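Local coordinates for protein alpha-L-rhamnosidase (Klebsiella oxytoca, PDB 4XHC) that hydrolyses terminal alpha-L-rhamnosidic bonds, releasing L-rhamnose, as a GH78 glycosidase, with L-rhamnose bound in its sugar-binding pocket, at residues L436-V441 against I473-Q478; I450-E455 against C479-E484; W150-D155 against R169-R174; G105-L110 against L124-G129. All coordinates share one frame; numbering follows the deposited sequence.

The four contacts fall into two groups, one in each of the two family regions of the chain. Interactions 4 and 3 come first in sequence and belong to the N-terminal beta domain; their centres are 7 Å apart, and strands 122-129 and 153-158 are neighbours in the six-stranded sheet that both reach. Interactions 1 and 2 follow in the six-hairpin glycosidase domain, centres 10 Å apart. Their segments alternate along the chain and touch through Met451 on Ala475 and Leu476, linking the successive helices 430-438, 444-456, 466-478 and 482-498. About 40 to 47 Å separates the centres of the two groups, consistent with a two-domain enzyme in which beta domain and helical domain each have a separate hydrophobic interior.

Interaction 1 of 4, residues L436-V441 against I473-Q478; sequences LVLAEV and IAALLQ
Val437 and Leu438, in the last turn of helix 430-438, pack against Ala474 and Ala475 of helix 466-478. The small alanines let the two helices come close, with the CA atoms of Leu438 and Ala475 5.8 Å apart. One methyl of Leu438, CD2, does most of the touching: it lies 4.0 Å from CB of Ala474 and reaches CB of Ala475 as well. Val437 adds CG1, which meets CB of Ala475 at 4.1 Å.

Beyond this apolar centre, Gln478 stretches across from the end of its helix, its chain extended and CG anti to the backbone N (chi1 -177°). Its amide NE2 donates a hydrogen bond of 2.8 Å to the backbone O of Val437. The donor sits above the carbonyl plane, 38° out of it, while Glu440 N reaches the same oxygen from the opposite face, so two N-H groups grip it. The amide's other atom, OE1, rests 3.6 Å from CD2 of Leu438. The carboxylate of Glu440 lies nearly perpendicular to this amide at the outer, polar edge of the contact.

Glu440, with positive phi, closes helix 430-438 in a Schellman motif. The arrangement is thus a Schellman C-terminus gripped by a glutamine of the next helix but one, within the (alpha/alpha)6 six-hairpin glycosidase domain.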
loop_
_atom_site.group_PDB
_atom_site.type_symbol
_atom_site.label_atom_id
_atom_site.label_comp_id
_atom_site.label_asym_id
_atom_site.label_seq_id
_atom_site.Cartn_x
_atom_site.Cartn_y
_atom_site.Cartn_z
ATOM N N LEU A 436 -25.612 24.003 34.562
ATOM C CA LEU A 436 -26.066 25.078 35.447
ATOM C C LEU A 436 -26.028 24.680 36.927
ATOM O O LEU A 436 -25.995 25.547 37.796
ATOM C CB LEU A 436 -27.447 25.587 35.031
ATOM C CG LEU A 436 -27.417 26.411 33.737
ATOM C CD1 LEU A 436 -28.816 26.604 33.172
ATOM C CD2 LEU A 436 -26.740 27.764 33.939
ATOM N N VAL A 437 -26.020 23.384 37.214
ATOM C CA VAL A 437 -25.750 22.917 38.571
ATOM C C VAL A 437 -24.252 23.028 38.900
ATOM O O VAL A 437 -23.884 23.391 40.013
ATOM C CB VAL A 437 -26.276 21.478 38.799
ATOM C CG1 VAL A 437 -25.742 20.873 40.099
ATOM C CG2 VAL A 437 -27.793 21.486 38.815
ATOM N N LEU A 438 -23.387 22.714 37.944
ATOM C CA LEU A 438 -21.955 22.842 38.170
ATOM C C LEU A 438 -21.557 24.302 38.334
ATOM O O LEU A 438 -20.609 24.621 39.048
ATOM C CB LEU A 438 -21.170 22.198 37.022
ATOM C CG LEU A 438 -21.196 20.667 36.965
ATOM C CD1 LEU A 438 -20.549 20.188 35.681
ATOM C CD2 LEU A 438 -20.489 20.058 38.168
ATOM N N ALA A 439 -22.292 25.181 37.670
ATOM C CA ALA A 439 -22.063 26.622 37.742
ATOM C C ALA A 439 -22.448 27.231 39.091
ATOM O O ALA A 439 -22.111 28.384 39.374
ATOM C CB ALA A 439 -22.837 27.308 36.630
ATOM N N GLU A 440 -23.176 26.456 39.895
ATOM C CA GLU A 440 -23.624 26.857 41.232
ATOM C C GLU A 440 -24.616 28.018 41.176
ATOM O O GLU A 440 -24.567 28.922 42.000
ATOM C CB GLU A 440 -22.434 27.166 42.159
ATOM C CG GLU A 440 -21.401 26.052 42.230
ATOM C CD GLU A 440 -20.584 26.071 43.510
ATOM O OE1 GLU A 440 -20.056 27.147 43.879
ATOM O OE2 GLU A 440 -20.469 24.998 44.147
ATOM N N VAL A 441 -25.508 27.980 40.187
ATOM C CA VAL A 441 -26.618 28.929 40.102
ATOM C C VAL A 441 -27.657 28.501 41.133
ATOM O O VAL A 441 -27.863 27.310 41.334
ATOM C CB VAL A 441 -27.236 28.936 38.687
ATOM C CG1 VAL A 441 -28.478 29.806 38.636
ATOM C CG2 VAL A 441 -26.219 29.404 37.655
ATOM N N ILE A 473 -21.718 12.992 36.780
ATOM C CA ILE A 473 -21.129 12.416 37.999
ATOM C C ILE A 473 -20.630 13.513 38.930
ATOM O O ILE A 473 -20.856 13.461 40.140
ATOM C CB ILE A 473 -19.961 11.454 37.678
ATOM C CG1 ILE A 473 -20.452 10.269 36.836
ATOM C CG2 ILE A 473 -19.305 10.945 38.954
ATOM C CD1 ILE A 473 -21.662 9.556 37.408
ATOM N N ALA A 474 -19.939 14.492 38.361
ATOM C CA ALA A 474 -19.393 15.595 39.138
ATOM C C ALA A 474 -20.506 16.370 39.833
ATOM O O ALA A 474 -20.355 16.764 41.000
ATOM C CB ALA A 474 -18.587 16.520 38.247
ATOM N N ALA A 475 -21.612 16.583 39.117
ATOM C CA ALA A 475 -22.763 17.288 39.670
ATOM C C ALA A 475 -23.399 16.505 40.818
ATOM O O ALA A 475 -23.789 17.089 41.829
ATOM C CB ALA A 475 -23.790 17.583 38.589
ATOM N N LEU A 476 -23.499 15.190 40.675
ATOM C CA LEU A 476 -24.018 14.361 41.759
ATOM C C LEU A 476 -23.169 14.519 43.015
ATOM O O LEU A 476 -23.698 14.770 44.096
ATOM C CB LEU A 476 -24.093 12.890 41.341
ATOM C CG LEU A 476 -25.184 12.548 40.320
ATOM C CD1 LEU A 476 -24.971 11.158 39.741
ATOM C CD2 LEU A 476 -26.570 12.644 40.941
ATOM N N LEU A 477 -21.852 14.392 42.868
ATOM C CA LEU A 477 -20.929 14.512 44.011
ATOM C C LEU A 477 -21.003 15.898 44.670
ATOM O O LEU A 477 -21.041 16.002 45.893
ATOM C CB LEU A 477 -19.487 14.189 43.586
ATOM C CG LEU A 477 -19.195 12.714 43.271
ATOM C CD1 LEU A 477 -17.795 12.533 42.693
ATOM C CD2 LEU A 477 -19.368 11.840 44.509
ATOM N N GLN A 478 -21.045 16.948 43.853
ATOM C CA GLN A 478 -21.135 18.324 44.342
ATOM C C GLN A 478 -22.381 18.556 45.212
ATOM O O GLN A 478 -22.336 19.339 46.154
ATOM C CB GLN A 478 -21.121 19.290 43.153
ATOM C CG GLN A 478 -21.128 20.765 43.497
ATOM C CD GLN A 478 -21.424 21.633 42.283
ATOM O OE1 GLN A 478 -20.615 21.734 41.365
ATOM N NE2 GLN A 478 -22.592 22.273 42.283
#

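Interaction 2 of 4, residues I450-E455 against C479-E484; sequences IMRNLE and CGLRDE. With SO4 (sulfate ion), chain D.
Arg452 and Glu484 make the polar half of this contact, carried by the arginine side chain. CB leads to CG, which lies 4.2 Å from O2 of a sulfate ion, probably from the crystallisation liquor. The bend at chi2 (-57°) sends CD and the guanidinium out from helix 444-456, over toward Leu481 and Glu484. NE donates a hydrogen bond to O4 of the sulfate, and NH2 reaches the same oxygen at 2.9 Å; Arg448 also binds the ion. CD2 of Leu481 covers CZ and NH2 from one face, 3.6 Å from NH2. NH1 divides between two carboxylates in a salt-bridge network: Glu455 OE1 at 3.0 Å, in the guanidinium plane, and Glu484 OE2 at 3.2 Å, approached from above its carboxylate plane. NH2 adds a weak bond to Glu484 OE2. Two carboxylates and the sulfate probably balance the charge and fix the guanidinium's orientation.

Met451 packs its CB 3.7 Å from CD1 of Leu481 and its CG 3.8 Å from SG of Cys479.

Gly480 (positive phi) ends helix 466-478 in a Schellman motif, and Leu481 occupies the N-cap position of helix 482-498. Helix 444-456 packs against the turn between these helices, while its Ile450 and Leu454 face helix 430-438 and strand 419-420.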
loop_
_atom_site.group_PDB
_atom_site.type_symbol
_atom_site.label_atom_id
_atom_site.label_comp_id
_atom_site.label_asym_id
_atom_site.label_seq_id
_atom_site.Cartn_x
_atom_site.Cartn_y
_atom_site.Cartn_z
ATOM N N ILE A 450 -32.827 19.477 41.688
ATOM C CA ILE A 450 -32.684 19.270 40.237
ATOM C C ILE A 450 -32.114 17.879 39.891
ATOM O O ILE A 450 -32.574 17.235 38.945
ATOM C CB ILE A 450 -31.820 20.376 39.583
ATOM C CG1 ILE A 450 -32.584 21.697 39.554
ATOM C CG2 ILE A 450 -31.415 20.010 38.151
ATOM C CD1 ILE A 450 -31.697 22.899 39.325
ATOM N N MET A 451 -31.124 17.416 40.654
ATOM C CA MET A 451 -30.509 16.121 40.393
ATOM C C MET A 451 -31.485 14.987 40.704
ATOM O O MET A 451 -31.490 13.968 40.011
ATOM C CB MET A 451 -29.224 15.939 41.199
ATOM C CG MET A 451 -28.159 17.008 40.981
ATOM S SD MET A 451 -27.664 17.339 39.278
ATOM C CE MET A 451 -26.939 15.768 38.805
ATOM N N ARG A 452 -32.313 15.169 41.733
ATOM C CA ARG A 452 -33.429 14.249 42.007
ATOM C C ARG A 452 -34.478 14.270 40.903
ATOM O O ARG A 452 -35.095 13.250 40.609
ATOM C CB ARG A 452 -34.133 14.598 43.321
ATOM C CG ARG A 452 -33.329 14.330 44.569
ATOM C CD ARG A 452 -32.910 12.877 44.629
ATOM N NE ARG A 452 -32.401 12.509 45.942
ATOM C CZ ARG A 452 -31.736 11.386 46.199
ATOM N NH1 ARG A 452 -31.492 10.498 45.234
ATOM N NH2 ARG A 452 -31.301 11.149 47.428
ATOM N N ASN A 453 -34.673 15.429 40.296
ATOM C CA ASN A 453 -35.632 15.566 39.218
ATOM C C ASN A 453 -35.173 14.825 37.941
ATOM O O ASN A 453 -35.997 14.283 37.211
ATOM C CB ASN A 453 -35.886 17.054 38.944
ATOM C CG ASN A 453 -37.236 17.321 38.327
ATOM O OD1 ASN A 453 -38.135 16.494 38.403
ATOM N ND2 ASN A 453 -37.386 18.481 37.705
ATOM N N LEU A 454 -33.868 14.781 37.684
ATOM C CA LEU A 454 -33.336 13.995 36.562
ATOM C C LEU A 454 -33.578 12.504 36.745
ATOM O O LEU A 454 -33.863 11.790 35.789
ATOM C CB LEU A 454 -31.845 14.201 36.416
ATOM C CG LEU A 454 -31.357 15.614 36.075
ATOM C CD1 LEU A 454 -29.848 15.673 36.201
ATOM C CD2 LEU A 454 -31.763 16.039 34.678
ATOM N N GLU A 455 -33.504 12.055 37.989
ATOM C CA GLU A 455 -33.558 10.656 38.357
ATOM C C GLU A 455 -34.999 10.160 38.268
ATOM O O GLU A 455 -35.253 9.063 37.806
ATOM C CB GLU A 455 -32.994 10.512 39.787
ATOM C CG GLU A 455 -33.583 9.421 40.669
ATOM C CD GLU A 455 -32.951 9.360 42.065
ATOM O OE1 GLU A 455 -31.870 9.959 42.301
ATOM O OE2 GLU A 455 -33.556 8.703 42.937
ATOM N N CYS A 479 -23.479 17.867 44.908
ATOM C CA CYS A 479 -24.702 17.984 45.689
ATOM C C CYS A 479 -24.778 16.961 46.827
ATOM O O CYS A 479 -25.824 16.814 47.466
ATOM C CB CYS A 479 -25.920 17.836 44.782
ATOM S SG CYS A 479 -25.981 19.014 43.407
ATOM N N GLY A 480 -23.675 16.265 47.098
ATOM C CA GLY A 480 -23.608 15.314 48.207
ATOM C C GLY A 480 -24.348 14.014 47.949
ATOM O O GLY A 480 -24.665 13.301 48.890
ATOM N N LEU A 481 -24.613 13.696 46.680
ATOM C CA LEU A 481 -25.306 12.457 46.306
ATOM C C LEU A 481 -24.278 11.387 45.939
ATOM O O LEU A 481 -24.194 10.956 44.783
ATOM C CB LEU A 481 -26.259 12.711 45.142
ATOM C CG LEU A 481 -27.412 13.646 45.467
ATOM C CD1 LEU A 481 -28.135 14.085 44.199
ATOM C CD2 LEU A 481 -28.370 12.979 46.440
ATOM N N ARG A 482 -23.523 10.952 46.951
ATOM C CA ARG A 482 -22.349 10.098 46.768
ATOM C C ARG A 482 -22.718 8.665 46.358
ATOM O O ARG A 482 -22.138 8.114 45.424
ATOM C CB ARG A 482 -21.520 10.104 48.057
ATOM C CG ARG A 482 -20.152 9.427 47.985
ATOM C CD ARG A 482 -19.633 9.113 49.391
ATOM N NE ARG A 482 -18.538 8.142 49.375
ATOM C CZ ARG A 482 -17.268 8.433 49.089
ATOM N NH1 ARG A 482 -16.897 9.681 48.793
ATOM N NH2 ARG A 482 -16.354 7.467 49.089
ATOM N N ASP A 483 -23.678 8.061 47.050
ATOM C CA ASP A 483 -24.134 6.710 46.709
ATOM C C ASP A 483 -24.700 6.638 45.282
ATOM O O ASP A 483 -24.482 5.654 44.570
ATOM C CB ASP A 483 -25.178 6.225 47.721
ATOM C CG ASP A 483 -24.574 5.908 49.088
ATOM O OD1 ASP A 483 -23.455 5.347 49.151
ATOM O OD2 ASP A 483 -25.230 6.205 50.109
ATOM N N GLU A 484 -25.409 7.690 44.877
ATOM C CA GLU A 484 -25.993 7.783 43.536
ATOM C C GLU A 484 -24.903 7.897 42.462
ATOM O O GLU A 484 -25.065 7.387 41.360
ATOM C CB GLU A 484 -26.954 8.981 43.435
ATOM C CG GLU A 484 -28.260 8.860 44.233
ATOM C CD GLU A 484 -28.113 8.993 45.761
ATOM O OE1 GLU A 484 -27.012 9.337 46.273
ATOM O OE2 GLU A 484 -29.123 8.748 46.460
HETATM S S SO4 D . -33.015 14.015 49.375
HETATM O O1 SO4 D . -33.077 13.291 50.654
HETATM O O2 SO4 D . -34.213 13.589 48.606
HETATM O O3 SO4 D . -32.936 15.455 49.675
HETATM O O4 SO4 D . -31.773 13.786 48.606
#

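Interaction 3 of 4, residues W150-D155 against R169-R174; sequences WLQQQD and RRYCFR
Gln152 and Tyr171 mark the nearest approach of the two backbones, CA to CA 7.1 Å, a gap bridged by side chains. The extended Gln152 brings its amide alongside the Cys172 backbone. OE1 accepts from Cys172 N at 3.0 Å, in the carbonyl plane and on a lone pair, while NE2 donates to Cys172 O at 2.8 Å, almost straight (169°). This pair of bonds fixes the rotation of the amide, whose OE1 also lies at the edge of the Tyr171 ring.

Farther along, one water joins the segments: it accepts from Tyr171 OH at 2.6 Å and from Arg169 NH1, and donates to Gln153 O and to Gln154 OE1. A second water links Arg169 NH1 to Leu151 O and Gln153 O.

Arg169 also forms a salt bridge to Asp159 of the second subunit. The arrangement, a glutamine amide mimicking backbone pairing, joins the chain leading into strand 153-158, outermost in its sheet within this subunit, to the short strand 171-173 in the beta-sandwich-like N-terminal domain.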
loop_
_atom_site.group_PDB
_atom_site.type_symbol
_atom_site.label_atom_id
_atom_site.label_comp_id
_atom_site.label_asym_id
_atom_site.label_seq_id
_atom_site.Cartn_x
_atom_site.Cartn_y
_atom_site.Cartn_z
ATOM N N TRP A 150 -9.219 7.554 7.705
ATOM C CA TRP A 150 -8.941 7.112 9.080
ATOM C C TRP A 150 -9.030 5.589 9.279
ATOM O O TRP A 150 -8.457 5.050 10.228
ATOM C CB TRP A 150 -9.900 7.786 10.066
ATOM C CG TRP A 150 -9.580 9.217 10.373
ATOM C CD1 TRP A 150 -10.398 10.297 10.189
ATOM C CD2 TRP A 150 -8.360 9.725 10.921
ATOM N NE1 TRP A 150 -9.759 11.442 10.582
ATOM C CE2 TRP A 150 -8.507 11.121 11.037
ATOM C CE3 TRP A 150 -7.149 9.136 11.314
ATOM C CZ2 TRP A 150 -7.492 11.942 11.541
ATOM C CZ3 TRP A 150 -6.135 9.954 11.812
ATOM C CH2 TRP A 150 -6.316 11.344 11.921
ATOM N N LEU A 151 -9.774 4.915 8.407
ATOM C CA LEU A 151 -9.949 3.474 8.497
ATOM C C LEU A 151 -8.643 2.762 8.141
ATOM O O LEU A 151 -8.057 3.020 7.083
ATOM C CB LEU A 151 -11.091 3.031 7.586
ATOM C CG LEU A 151 -12.459 3.632 7.927
ATOM C CD1 LEU A 151 -13.499 3.293 6.878
ATOM C CD2 LEU A 151 -12.939 3.152 9.284
ATOM N N GLN A 152 -8.205 1.865 9.029
ATOM C CA GLN A 152 -6.834 1.334 9.029
ATOM C C GLN A 152 -6.661 0.055 8.207
ATOM O O GLN A 152 -7.284 -0.972 8.469
ATOM C CB GLN A 152 -6.382 1.094 10.469
ATOM C CG GLN A 152 -6.496 2.326 11.363
ATOM C CD GLN A 152 -6.034 2.046 12.774
ATOM O OE1 GLN A 152 -4.998 2.538 13.210
ATOM N NE2 GLN A 152 -6.802 1.242 13.497
ATOM N N GLN A 153 -5.753 0.122 7.243
ATOM C CA GLN A 153 -5.754 -0.780 6.113
ATOM C C GLN A 153 -4.451 -0.598 5.344
ATOM O O GLN A 153 -3.953 0.518 5.249
ATOM C CB GLN A 153 -6.923 -0.372 5.241
ATOM C CG GLN A 153 -7.265 -1.326 4.128
ATOM C CD GLN A 153 -8.438 -0.824 3.321
ATOM O OE1 GLN A 153 -8.598 0.382 3.116
ATOM N NE2 GLN A 153 -9.278 -1.743 2.879
ATOM N N GLN A 154 -3.893 -1.667 4.786
ATOM C CA GLN A 154 -2.626 -1.557 4.060
ATOM C C GLN A 154 -2.413 -2.727 3.121
ATOM O O GLN A 154 -2.460 -3.869 3.553
ATOM C CB GLN A 154 -1.457 -1.486 5.053
ATOM C CG GLN A 154 -0.071 -1.274 4.436
ATOM C CD GLN A 154 0.058 0.054 3.706
ATOM O OE1 GLN A 154 0.215 1.108 4.326
ATOM N NE2 GLN A 154 -0.015 0.010 2.383
ATOM N N ASP A 155 -2.151 -2.436 1.846
ATOM C CA ASP A 155 -1.767 -3.468 0.878
ATOM C C ASP A 155 -0.252 -3.523 0.750
ATOM O O ASP A 155 0.419 -2.510 0.836
ATOM C CB ASP A 155 -2.439 -3.286 -0.501
ATOM C CG ASP A 155 -3.944 -3.613 -0.472
ATOM O OD1 ASP A 155 -4.629 -3.019 0.401
ATOM O OD2 ASP A 155 -4.433 -4.452 -1.291
ATOM N N ARG A 169 3.570 3.153 9.414
ATOM C CA ARG A 169 2.440 3.851 10.036
ATOM C C ARG A 169 2.085 3.280 11.413
ATOM O O ARG A 169 2.196 2.081 11.653
ATOM C CB ARG A 169 1.209 3.813 9.133
ATOM C CG ARG A 169 1.365 4.600 7.842
ATOM C CD ARG A 169 0.039 4.690 7.098
ATOM N NE ARG A 169 -0.901 5.595 7.767
ATOM C CZ ARG A 169 -2.214 5.386 7.912
ATOM N NH1 ARG A 169 -2.800 4.276 7.456
ATOM N NH2 ARG A 169 -2.950 6.299 8.533
ATOM N N ARG A 170 1.651 4.158 12.311
ATOM C CA ARG A 170 1.223 3.764 13.647
ATOM C C ARG A 170 -0.244 3.359 13.626
ATOM O O ARG A 170 -1.090 4.123 13.217
ATOM C CB ARG A 170 1.419 4.924 14.623
ATOM C CG ARG A 170 1.365 4.509 16.084
ATOM C CD ARG A 170 1.226 5.715 16.989
ATOM N NE ARG A 170 -0.116 6.262 16.940
ATOM C CZ ARG A 170 -0.497 7.373 17.557
ATOM N NH1 ARG A 170 0.377 8.084 18.272
ATOM N NH2 ARG A 170 -1.759 7.775 17.460
ATOM N N TYR A 171 -0.540 2.154 14.073
ATOM C CA TYR A 171 -1.905 1.649 14.074
ATOM C C TYR A 171 -2.395 1.490 15.509
ATOM O O TYR A 171 -1.597 1.351 16.432
ATOM C CB TYR A 171 -1.983 0.309 13.322
ATOM C CG TYR A 171 -1.571 0.398 11.865
ATOM C CD1 TYR A 171 -2.411 0.968 10.917
ATOM C CD2 TYR A 171 -0.331 -0.082 11.437
ATOM C CE1 TYR A 171 -2.028 1.065 9.586
ATOM C CE2 TYR A 171 0.059 0.002 10.107
ATOM C CZ TYR A 171 -0.791 0.576 9.183
ATOM O OH TYR A 171 -0.410 0.671 7.863
ATOM N N CYS A 172 -3.712 1.526 15.682
ATOM C CA CYS A 172 -4.344 1.353 16.978
ATOM C C CYS A 172 -5.334 0.233 16.831
ATOM O O CYS A 172 -6.295 0.361 16.091
ATOM C CB CYS A 172 -5.071 2.629 17.377
ATOM S SG CYS A 172 -6.025 2.489 18.904
ATOM N N PHE A 173 -5.106 -0.880 17.508
ATOM C CA PHE A 173 -5.908 -2.062 17.236
ATOM C C PHE A 173 -5.841 -3.131 18.310
ATOM O O PHE A 173 -4.934 -3.161 19.130
ATOM C CB PHE A 173 -5.468 -2.688 15.905
ATOM C CG PHE A 173 -4.049 -3.192 15.910
ATOM C CD1 PHE A 173 -2.988 -2.318 15.731
ATOM C CD2 PHE A 173 -3.775 -4.536 16.101
ATOM C CE1 PHE A 173 -1.677 -2.770 15.743
ATOM C CE2 PHE A 173 -2.471 -4.994 16.110
ATOM C CZ PHE A 173 -1.420 -4.111 15.929
ATOM N N ARG A 174 -6.831 -4.013 18.274
ATOM C CA ARG A 174 -6.746 -5.301 18.934
ATOM C C ARG A 174 -6.702 -6.476 17.930
ATOM O O ARG A 174 -5.961 -7.442 18.139
ATOM C CB ARG A 174 -7.910 -5.484 19.890
ATOM C CG ARG A 174 -7.916 -6.883 20.460
ATOM C CD ARG A 174 -8.781 -7.046 21.680
ATOM N NE ARG A 174 -8.912 -8.467 21.964
ATOM C CZ ARG A 174 -9.540 -8.967 23.014
ATOM N NH1 ARG A 174 -10.091 -8.168 23.917
ATOM N NH2 ARG A 174 -9.602 -10.276 23.161
HETATM O O HOH W 1 -5.306 2.974 6.582
HETATM O O HOH W 2 -1.821 1.968 6.058
#

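Interaction 4 of 4, residues G105-L110 against L124-G129; sequences GYLHFL and LQLTFG
Leu107 and Phe109 meet Leu124, Leu126 and Phe128 in a purely apolar contact, with no hydrogen bond between the segments. The strands run at 138° to each other, and their axes come no closer than 11.6 Å, a separation filled by side chains from both sides.

Among the aliphatic contacts, Leu107 places CD2 3.9 Å from CD1 of Leu126. A chi1 of -168° swings its isobutyl group away from the backbone N and across toward the other strand, where the two leucine side chains meet at a slant.

The aromatic contacts involve one phenylalanine from each strand. CD2 of Leu107 also comes to the edge of the Phe128 ring, 4.0 Å from CZ and near the ring plane, so this single methyl is shared between Leu126 and Phe128. Phe109 approaches more loosely, with CE2 4.3 Å from CD1 of Leu126 and CZ 4.4 Å from CD1 of Leu124. CD1 of Leu126 touches both the methyl of Leu107 and the ring of Phe109.

All five residues are buried. Phe128 is further stacked on Tyr171 and set edge-to-face with Phe173, while Leu107 and Phe128 both touch Leu176 of strand 175-182, and Phe109 packs on Ile165 and Ile194. Alternate residues of strand 106-115, in the four-stranded sheet, and of strand 122-129, in the six-stranded one, point inward, the face-to-face sheet packing of a beta-sandwich core.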
loop_
_atom_site.group_PDB
_atom_site.type_symbol
_atom_site.label_atom_id
_atom_site.label_comp_id
_atom_site.label_asym_id
_atom_site.label_seq_id
_atom_site.Cartn_x
_atom_site.Cartn_y
_atom_site.Cartn_z
ATOM N N GLY A 105 0.720 1.160 18.138
ATOM C CA GLY A 105 2.104 0.952 17.755
ATOM C C GLY A 105 2.361 0.469 16.346
ATOM O O GLY A 105 1.557 0.668 15.443
ATOM N N TYR A 106 3.502 -0.187 16.176
ATOM C CA TYR A 106 4.012 -0.515 14.862
ATOM C C TYR A 106 4.071 -2.021 14.684
ATOM O O TYR A 106 4.527 -2.731 15.578
ATOM C CB TYR A 106 5.386 0.134 14.706
ATOM C CG TYR A 106 5.308 1.640 14.864
ATOM C CD1 TYR A 106 5.473 2.247 16.115
ATOM C CD2 TYR A 106 5.021 2.460 13.768
ATOM C CE1 TYR A 106 5.377 3.625 16.267
ATOM C CE2 TYR A 106 4.934 3.841 13.909
ATOM C CZ TYR A 106 5.111 4.416 15.157
ATOM O OH TYR A 106 5.013 5.778 15.281
ATOM N N LEU A 107 3.590 -2.501 13.538
ATOM C CA LEU A 107 3.564 -3.939 13.226
ATOM C C LEU A 107 4.891 -4.459 12.626
ATOM O O LEU A 107 5.477 -3.825 11.746
ATOM C CB LEU A 107 2.418 -4.235 12.262
ATOM C CG LEU A 107 2.065 -5.710 12.049
ATOM C CD1 LEU A 107 1.424 -6.321 13.283
ATOM C CD2 LEU A 107 1.130 -5.866 10.857
ATOM N N HIS A 108 5.348 -5.610 13.121
ATOM C CA HIS A 108 6.552 -6.289 12.628
ATOM C C HIS A 108 6.172 -7.730 12.348
ATOM O O HIS A 108 5.513 -8.346 13.175
ATOM C CB HIS A 108 7.665 -6.224 13.692
ATOM C CG HIS A 108 8.894 -7.028 13.367
ATOM N ND1 HIS A 108 9.408 -7.979 14.224
ATOM C CD2 HIS A 108 9.731 -6.998 12.304
ATOM C CE1 HIS A 108 10.496 -8.511 13.697
ATOM N NE2 HIS A 108 10.715 -7.931 12.532
ATOM N N PHE A 109 6.550 -8.265 11.189
ATOM C CA PHE A 109 6.401 -9.709 10.930
ATOM C C PHE A 109 7.441 -10.260 9.958
ATOM O O PHE A 109 8.034 -9.520 9.184
ATOM C CB PHE A 109 4.983 -10.051 10.449
ATOM C CG PHE A 109 4.633 -9.470 9.109
ATOM C CD1 PHE A 109 5.070 -10.074 7.939
ATOM C CD2 PHE A 109 3.857 -8.326 9.020
ATOM C CE1 PHE A 109 4.756 -9.539 6.704
ATOM C CE2 PHE A 109 3.538 -7.784 7.792
ATOM C CZ PHE A 109 3.988 -8.388 6.629
ATOM N N LEU A 110 7.674 -11.564 10.034
ATOM C CA LEU A 110 8.546 -12.262 9.099
ATOM C C LEU A 110 7.706 -13.259 8.337
ATOM O O LEU A 110 6.817 -13.879 8.907
ATOM C CB LEU A 110 9.658 -13.036 9.825
ATOM C CG LEU A 110 10.647 -12.338 10.763
ATOM C CD1 LEU A 110 11.796 -13.296 11.065
ATOM C CD2 LEU A 110 11.183 -11.044 10.178
ATOM N N LEU A 124 -0.498 -9.026 -0.300
ATOM C CA LEU A 124 -1.253 -9.172 0.934
ATOM C C LEU A 124 -2.112 -7.957 1.166
ATOM O O LEU A 124 -1.833 -6.889 0.646
ATOM C CB LEU A 124 -0.316 -9.281 2.134
ATOM C CG LEU A 124 0.704 -10.402 2.150
ATOM C CD1 LEU A 124 1.659 -10.183 3.308
ATOM C CD2 LEU A 124 0.017 -11.751 2.259
ATOM N N GLN A 125 -3.133 -8.137 1.994
ATOM C CA GLN A 125 -3.962 -7.048 2.476
ATOM C C GLN A 125 -4.139 -7.190 3.976
ATOM O O GLN A 125 -4.563 -8.248 4.448
ATOM C CB GLN A 125 -5.329 -7.102 1.805
ATOM C CG GLN A 125 -6.427 -6.318 2.512
ATOM C CD GLN A 125 -7.302 -5.592 1.548
ATOM O OE1 GLN A 125 -8.476 -5.934 1.355
ATOM N NE2 GLN A 125 -6.729 -4.587 0.910
ATOM N N LEU A 126 -3.835 -6.117 4.708
ATOM C CA LEU A 126 -3.972 -6.087 6.159
ATOM C C LEU A 126 -5.076 -5.136 6.576
ATOM O O LEU A 126 -5.233 -4.070 5.992
ATOM C CB LEU A 126 -2.665 -5.641 6.802
ATOM C CG LEU A 126 -1.389 -6.364 6.374
ATOM C CD1 LEU A 126 -0.241 -5.889 7.233
ATOM C CD2 LEU A 126 -1.530 -7.872 6.493
ATOM N N THR A 127 -5.849 -5.529 7.583
ATOM C CA THR A 127 -6.927 -4.691 8.122
ATOM C C THR A 127 -6.860 -4.711 9.642
ATOM O O THR A 127 -6.708 -5.773 10.246
ATOM C CB THR A 127 -8.295 -5.183 7.642
ATOM O OG1 THR A 127 -8.236 -5.417 6.241
ATOM C CG2 THR A 127 -9.364 -4.163 7.901
ATOM N N PHE A 128 -6.954 -3.535 10.248
ATOM C CA PHE A 128 -6.767 -3.378 11.683
ATOM C C PHE A 128 -8.041 -2.876 12.337
ATOM O O PHE A 128 -8.671 -1.942 11.833
ATOM C CB PHE A 128 -5.693 -2.339 11.943
ATOM C CG PHE A 128 -4.356 -2.668 11.355
ATOM C CD1 PHE A 128 -4.073 -2.362 10.029
ATOM C CD2 PHE A 128 -3.359 -3.236 12.140
ATOM C CE1 PHE A 128 -2.823 -2.635 9.491
ATOM C CE2 PHE A 128 -2.117 -3.523 11.603
ATOM C CZ PHE A 128 -1.845 -3.217 10.279
ATOM N N GLY A 129 -8.396 -3.443 13.483
ATOM C CA GLY A 129 -9.597 -3.010 14.193
ATOM C C GLY A 129 -9.456 -2.946 15.698
ATOM O O GLY A 129 -8.811 -3.796 16.301
#